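Family 88 glycosyl hydrolase (PDB 5NOA) probably hydrolyses unsaturated uronyl sugars that polysaccharide lyases leave at oligosaccharide ends, serving a gut bacterium in the breakdown of complex glycans such as gum arabic. Local coordinates at residues 265-268 with 273-276; 201-206 with 227-232; 322-327 with 362-367. All blocks are in the same frame, centred on the assembly; numbering follows the deposited sequence. Where two conformers were deposited one is given.

Contact 1: residues 265-268 with 273-276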
# COMPACT_ATOMS: atom_id res chain seq x y z
N ALA A 265 7.66 -12.55 -7.12
CA ALA A 265 7.77 -13.88 -6.65
C ALA A 265 9.16 -14.49 -6.89
O ALA A 265 9.67 -15.20 -6.03
CB ALA A 265 6.70 -14.75 -7.31
N ALA A 266 9.76 -14.16 -8.02
CA ALA A 266 11.03 -14.74 -8.39
C ALA A 266 12.18 -14.35 -7.51
O ALA A 266 13.16 -15.05 -7.46
CB ALA A 266 11.38 -14.38 -9.82
N CYS A 267 12.08 -13.23 -6.82
CA CYS A 267 13.20 -12.77 -5.98
C CYS A 267 12.92 -12.83 -4.48
O CYS A 267 13.68 -12.31 -3.67
CB CYS A 267 13.64 -11.35 -6.35
SG CYS A 267 12.42 -10.07 -6.05
N GLN A 268 11.95 -13.62 -4.08
CA GLN A 268 11.74 -13.88 -2.65
C GLN A 268 12.97 -14.57 -2.09
O GLN A 268 13.54 -15.45 -2.74
CB GLN A 268 10.51 -14.77 -2.47
CG GLN A 268 10.13 -15.04 -1.03
CD GLN A 268 8.92 -15.97 -0.93
OE1 GLN A 268 8.81 -16.93 -1.67
NE2 GLN A 268 8.02 -15.69 -0.01
N TYR A 273 10.97 -13.78 3.25
CA TYR A 273 10.91 -12.33 3.15
C TYR A 273 11.58 -11.83 1.88
O TYR A 273 12.26 -12.60 1.18
CB TYR A 273 11.49 -11.67 4.41
CG TYR A 273 12.89 -12.05 4.76
CD1 TYR A 273 13.98 -11.52 4.08
CD2 TYR A 273 13.16 -12.94 5.78
CE1 TYR A 273 15.28 -11.85 4.42
CE2 TYR A 273 14.44 -13.29 6.11
CZ TYR A 273 15.51 -12.73 5.43
OH TYR A 273 16.82 -13.04 5.74
N TRP A 274 11.42 -10.54 1.63
CA TRP A 274 12.16 -9.81 0.64
C TRP A 274 13.08 -8.83 1.34
O TRP A 274 12.68 -8.17 2.28
CB TRP A 274 11.23 -9.05 -0.30
CG TRP A 274 10.55 -9.93 -1.30
CD1 TRP A 274 10.86 -10.05 -2.61
CD2 TRP A 274 9.39 -10.76 -1.10
NE1 TRP A 274 9.98 -10.89 -3.24
CE2 TRP A 274 9.06 -11.32 -2.34
CE3 TRP A 274 8.58 -11.04 -0.01
CZ2 TRP A 274 7.99 -12.17 -2.50
CZ3 TRP A 274 7.51 -11.88 -0.17
CH2 TRP A 274 7.22 -12.41 -1.41
N THR A 275 14.31 -8.76 0.87
CA THR A 275 15.29 -7.84 1.43
C THR A 275 15.05 -6.43 0.90
O THR A 275 14.46 -6.23 -0.18
CB THR A 275 16.72 -8.32 1.13
OG1 THR A 275 16.85 -8.64 -0.25
CG2 THR A 275 17.06 -9.54 1.93
N ARG A 276 15.54 -5.47 1.67
CA ARG A 276 15.36 -4.07 1.34
C ARG A 276 15.76 -3.72 -0.09
O ARG A 276 15.05 -2.95 -0.75
CB ARG A 276 16.10 -3.20 2.38
CG ARG A 276 15.40 -3.15 3.73
CD ARG A 276 16.26 -2.58 4.82
NE ARG A 276 17.23 -3.58 5.24
CZ ARG A 276 18.25 -3.33 6.05
NH1 ARG A 276 18.46 -2.10 6.53
NH2 ARG A 276 19.06 -4.29 6.41
O HOH W 1 14.39 -10.26 -1.89

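Contact 2: residues 201-206 with 227-232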
# COMPACT_ATOMS: atom_id res chain seq x y z
N ALA A 201 13.61 -6.18 -15.96
CA ALA A 201 13.52 -6.80 -14.64
C ALA A 201 12.09 -7.06 -14.20
O ALA A 201 11.85 -7.87 -13.32
CB ALA A 201 14.18 -5.93 -13.62
N GLY A 202 11.15 -6.30 -14.74
CA GLY A 202 9.77 -6.40 -14.31
C GLY A 202 9.47 -5.83 -12.94
O GLY A 202 8.53 -6.24 -12.30
N LEU A 203 10.26 -4.83 -12.51
CA LEU A 203 10.10 -4.21 -11.19
C LEU A 203 10.20 -2.70 -11.37
O LEU A 203 10.68 -2.20 -12.38
CB LEU A 203 11.22 -4.70 -10.26
CG LEU A 203 11.18 -6.17 -9.85
CD1 LEU A 203 12.40 -6.52 -9.04
CD2 LEU A 203 9.94 -6.55 -9.09
N TYR A 204 9.69 -1.98 -10.36
CA TYR A 204 9.75 -0.54 -10.31
C TYR A 204 10.90 -0.04 -9.45
O TYR A 204 11.06 -0.43 -8.29
CB TYR A 204 8.46 0.02 -9.68
CG TYR A 204 7.26 -0.01 -10.60
CD1 TYR A 204 6.52 -1.19 -10.72
CD2 TYR A 204 6.87 1.05 -11.36
CE1 TYR A 204 5.44 -1.29 -11.56
CE2 TYR A 204 5.75 0.97 -12.20
CZ TYR A 204 5.09 -0.21 -12.31
OH TYR A 204 4.00 -0.32 -13.13
N TYR A 205 11.64 0.90 -10.00
CA TYR A 205 12.55 1.69 -9.20
C TYR A 205 11.75 2.59 -8.26
O TYR A 205 10.65 3.00 -8.57
CB TYR A 205 13.46 2.53 -10.11
CG TYR A 205 14.41 1.68 -10.96
CD1 TYR A 205 15.48 1.01 -10.37
CD2 TYR A 205 14.23 1.53 -12.32
CE1 TYR A 205 16.34 0.23 -11.14
CE2 TYR A 205 15.06 0.73 -13.09
CZ TYR A 205 16.13 0.10 -12.50
OH TYR A 205 16.96 -0.70 -13.25
N ARG A 206 12.38 2.96 -7.17
CA ARG A 206 11.66 3.78 -6.21
C ARG A 206 11.31 5.19 -6.72
O ARG A 206 10.34 5.79 -6.27
CB ARG A 206 12.36 3.82 -4.88
CG ARG A 206 13.62 4.62 -4.87
CD ARG A 206 14.50 4.21 -3.72
NE ARG A 206 14.03 4.63 -2.44
CZ ARG A 206 14.61 4.33 -1.25
NH1 ARG A 206 15.74 3.55 -1.10
NH2 ARG A 206 14.06 4.79 -0.14
N ARG A 227 9.98 -2.08 -0.17
CA ARG A 227 8.75 -1.40 0.21
C ARG A 227 8.16 -0.66 -0.99
O ARG A 227 6.96 -0.67 -1.16
CB ARG A 227 8.90 -0.48 1.42
CG ARG A 227 7.56 0.16 1.75
CD ARG A 227 7.42 0.75 3.15
NE ARG A 227 8.27 1.90 3.43
CZ ARG A 227 9.22 1.96 4.37
NH1 ARG A 227 9.56 0.89 5.07
NH2 ARG A 227 9.88 3.11 4.56
N GLY A 228 9.01 -0.06 -1.82
CA GLY A 228 8.55 0.64 -3.04
C GLY A 228 7.67 -0.25 -3.93
O GLY A 228 6.57 0.10 -4.34
N ASP A 229 8.23 -1.42 -4.26
CA ASP A 229 7.47 -2.35 -5.07
C ASP A 229 6.26 -2.92 -4.34
O ASP A 229 5.26 -3.25 -5.00
CB ASP A 229 8.36 -3.43 -5.64
CG ASP A 229 9.12 -2.92 -6.81
OD1 ASP A 229 10.11 -2.14 -6.58
OD2 ASP A 229 8.71 -3.19 -7.96
N GLY A 230 6.36 -3.05 -3.03
CA GLY A 230 5.21 -3.46 -2.25
C GLY A 230 4.05 -2.50 -2.39
O GLY A 230 2.92 -2.92 -2.62
N TRP A 231 4.33 -1.21 -2.30
CA TRP A 231 3.30 -0.22 -2.48
C TRP A 231 2.64 -0.38 -3.83
O TRP A 231 1.41 -0.32 -3.97
CB TRP A 231 3.83 1.21 -2.42
CG TRP A 231 4.35 1.70 -1.10
CD1 TRP A 231 5.61 2.11 -0.85
CD2 TRP A 231 3.61 2.00 0.10
NE1 TRP A 231 5.72 2.61 0.42
CE2 TRP A 231 4.51 2.55 1.02
CE3 TRP A 231 2.28 1.87 0.49
CZ2 TRP A 231 4.13 2.96 2.29
CZ3 TRP A 231 1.91 2.32 1.76
CH2 TRP A 231 2.85 2.83 2.64
N VAL A 232 3.43 -0.61 -4.87
CA VAL A 232 2.89 -0.68 -6.22
C VAL A 232 2.00 -1.91 -6.39
O VAL A 232 0.91 -1.84 -6.95
CB VAL A 232 3.97 -0.62 -7.30
CG1 VAL A 232 3.33 -0.68 -8.69
CG2 VAL A 232 4.85 0.62 -7.17

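Contact 3: residues 322-327 with 362-367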
# COMPACT_ATOMS: atom_id res chain seq x y z
N LYS A 322 4.54 -17.44 6.57
CA LYS A 322 5.33 -18.06 7.58
C LYS A 322 6.31 -17.06 8.26
O LYS A 322 6.40 -16.97 9.48
CB LYS A 322 6.03 -19.25 6.97
CG LYS A 322 7.01 -19.89 7.89
CD LYS A 322 7.53 -21.18 7.27
CE LYS A 322 8.69 -21.74 8.05
NZ LYS A 322 8.17 -22.36 9.28
N TYR A 323 7.01 -16.28 7.45
CA TYR A 323 7.86 -15.24 7.98
C TYR A 323 7.05 -14.23 8.80
O TYR A 323 7.45 -13.86 9.91
CB TYR A 323 8.61 -14.53 6.83
CG TYR A 323 9.15 -13.19 7.29
CD1 TYR A 323 10.28 -13.09 8.10
CD2 TYR A 323 8.45 -12.02 7.02
CE1 TYR A 323 10.70 -11.88 8.59
CE2 TYR A 323 8.89 -10.80 7.49
CZ TYR A 323 10.01 -10.74 8.30
OH TYR A 323 10.48 -9.55 8.84
N LEU A 324 5.94 -13.75 8.24
CA LEU A 324 5.19 -12.70 8.95
C LEU A 324 4.68 -13.17 10.29
O LEU A 324 4.71 -12.43 11.24
CB LEU A 324 4.04 -12.21 8.08
CG LEU A 324 4.44 -11.44 6.82
CD1 LEU A 324 3.23 -11.25 5.91
CD2 LEU A 324 5.06 -10.11 7.18
N SER A 325 4.19 -14.40 10.33
CA SER A 325 3.56 -14.91 11.54
C SER A 325 4.49 -15.43 12.59
O SER A 325 4.13 -15.44 13.75
CB SER A 325 2.51 -15.95 11.15
OG SER A 325 3.07 -17.06 10.53
N THR A 326 5.68 -15.83 12.17
CA THR A 326 6.68 -16.41 13.06
C THR A 326 7.79 -15.49 13.49
O THR A 326 8.34 -15.67 14.57
CB THR A 326 7.33 -17.68 12.47
OG1 THR A 326 8.05 -17.39 11.26
CG2 THR A 326 6.29 -18.61 12.19
N VAL A 327 8.20 -14.61 12.59
CA VAL A 327 9.37 -13.78 12.82
C VAL A 327 8.96 -12.32 13.03
O VAL A 327 9.37 -11.70 14.04
CB VAL A 327 10.39 -13.91 11.67
CG1 VAL A 327 11.57 -13.01 11.90
CG2 VAL A 327 10.82 -15.37 11.52
N GLY A 362 -0.26 -1.38 9.11
CA GLY A 362 -1.24 -1.36 8.04
C GLY A 362 -1.00 -2.45 7.00
O GLY A 362 -1.93 -3.17 6.61
N ALA A 363 0.25 -2.58 6.54
CA ALA A 363 0.59 -3.60 5.57
C ALA A 363 0.34 -5.01 6.09
O ALA A 363 -0.18 -5.88 5.37
CB ALA A 363 2.05 -3.43 5.15
N PHE A 364 0.73 -5.23 7.36
CA PHE A 364 0.52 -6.53 7.98
C PHE A 364 -0.97 -6.87 8.01
O PHE A 364 -1.38 -8.00 7.72
CB PHE A 364 1.14 -6.55 9.38
CG PHE A 364 1.10 -7.89 10.03
CD1 PHE A 364 -0.07 -8.35 10.64
CD2 PHE A 364 2.22 -8.70 10.02
CE1 PHE A 364 -0.09 -9.62 11.19
CE2 PHE A 364 2.21 -9.94 10.60
CZ PHE A 364 1.04 -10.38 11.17
N LEU A 365 -1.80 -5.90 8.41
CA LEU A 365 -3.23 -6.12 8.44
C LEU A 365 -3.80 -6.46 7.08
O LEU A 365 -4.63 -7.35 6.96
CB LEU A 365 -3.95 -4.90 9.01
CG LEU A 365 -3.72 -4.66 10.51
CD1 LEU A 365 -4.29 -3.31 10.90
CD2 LEU A 365 -4.33 -5.74 11.37
N LEU A 366 -3.31 -5.78 6.03
CA LEU A 366 -3.76 -6.15 4.67
C LEU A 366 -3.45 -7.61 4.36
O LEU A 366 -4.29 -8.38 3.89
CB LEU A 366 -3.10 -5.26 3.62
CG LEU A 366 -3.48 -3.80 3.62
CD1 LEU A 366 -2.67 -3.12 2.52
CD2 LEU A 366 -4.95 -3.60 3.37
N ALA A 367 -2.21 -8.00 4.60
CA ALA A 367 -1.78 -9.38 4.35
C ALA A 367 -2.61 -10.38 5.13
O ALA A 367 -3.04 -11.39 4.59
CB ALA A 367 -0.33 -9.51 4.68

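Contact 1: residues 265-268 with 273-276
Q268 and W274 bring the two backbones closest, their CA atoms 5.3 Å apart, where the chain comes off the end of helix 250-266, turns through four residues and doubles back. A water spans the two backbones, giving a hydrogen to C267 O and accepting one from T275 N at 3.1 Å. This is a turn off a helix end closed mainly by an aromatic ring, the indole of W274, in what the family suggests is a barrel of helical hairpins. The five-membered ring of W274 lies under Q268, with Q268 CA 3.8 Å from the ring centroid and 22° off the normal, a CH-pi contact over the face. The Q268 side chain then follows the same face outward. With CG anti to the backbone N (chi1 -176°) and the chain extended beyond it, CB sits 3.6 Å from W274 CZ2, and NE2 comes 3.7 Å from W274 CH2, beyond the outer rim of the benzene part, the amide tilted 29° from the indole plane. That amide nitrogen has partners of its own: it bonds to G272 O, within the turn, and to V316 O. C267 SG lies at the indole edge, in the ring plane, 3.8 Å from W274 CD1, as a sulfur-aromatic contact. Although NE1 is near Q268 N, both are donors; the indole N-H goes to V264 O, which pins the rotation of the buried ring against the helix end. Helix 310-328 packs against this arrangement, with K319 and A320 touching Q268, A320 also touching W274, and Y313 meeting A265. On the side of helix 289-304, T292 OG1 bonds to W274 N and F295 packs its ring against the indole, so the turn is held between these two helices.

Contact 2: residues 201-206 with 227-232
Y204 lays one face of its ring against CG1 of V232, which stands 4.0 Å from the ring centroid and 26° off the normal. The methyl is displaced toward the rim, and CE1 is the Y204 ring atom it approaches most closely, at 3.6 Å. The CG1 branch, anti to the backbone N, is the one that reaches the ring from helix 226-242. One helical turn earlier, D229 reaches the same strand residue from the same side of the helix, but it meets the backbone. Its OD2 takes the Y204 N-H through the syn lone pair, 2.9 Å away and nearly straight at 168°, while OD1 lies 2.6 Å from Y204 O. The carboxylate is thus set across both polar backbone atoms of one residue, in a buried place. OD2 also lies near the plane of the Y204 ring, at its edge, the ring and carboxylate planes being 54° apart. Strand 203-204 pairs antiparallel with 197-198 in a very small two-stranded sheet that follows helix 180-196, part of the connection to helix 226-242 in what the family relationship indicates is an alpha/alpha barrel of six helical hairpins. The aspartate therefore joins this connection directly to the helix it leads into. L203 packs against that same D229 OD2: its CB and CD2 lie 3.7 Å and 3.8 Å from it, and the two side chains cross at about a right angle. L260 of helix 250-266 touches both L203 and D229. Beyond the contact, the Y204 ring also meets the ring of Y197, its hydroxyl makes a weak hydrogen bond to D193 OD1, and L162 of helix 160-176 packs on V232.

Contact 3: residues 322-327 with 362-367
L324 meets F364 and A367 in a small, purely packed contact between two helices, burying 140 Å² in all. The closer part is at the phenylalanine. Its CE2 lies 3.6 Å from L324 O, which sits at the ring edge and in the ring plane, and 3.9 Å from L324 CB. F364 gets there because its ring is swung anti to the backbone N (chi1 -174°): the bond leaving its CA does not aim at the other helix, but the ring beyond crosses the gap. Further along, L324 CD1 reaches A367 CB at 4.1 Å, a looser touch one helical turn on. The CA atoms of L324 and F364 are 7.8 Å apart, so the backbones stay apart and the F364 ring bridges to the L324 carbonyl and CB. The far side of helix 310-328 is different in character: K322, T326 and V327 are exposed and turned from helix 358-377. The helix itself widens into a pi-type turn from L324 to V327. S325 bonds through OG to W321 O. Around the buried part, the F364 ring is also packed by I36 and V40 of helix 29-47 and by I335 of a loop, while L324 touches T296 of helix 289-304. That same helix meets A363 through A293 and F294, so the contact lies where helices 29-47, 289-304, 310-328 and 358-377 converge.

Along the chain the order is contact 2, contact 1, contact 3, each closing before the next opens. Contacts 2 and 1 have centres about 11 Å apart and use the successive helices 226-242 and 250-266; their nearest atoms are about 5 Å apart, and both lie on the same side of the chain's centre. Contact 1 lies about 14 Å from contact 3, centre to centre, and touches it: the rings of Y273 and Y323 meet edge-to-face, Y273 CD2 to Y323 CD1 at 3.7 Å. Contacts 2 and 3 are about 19 Å apart between centres. The turn at 265-276 thus links helices in a mostly helical, single-chain fold, consistent with the six-hairpin barrel of the family.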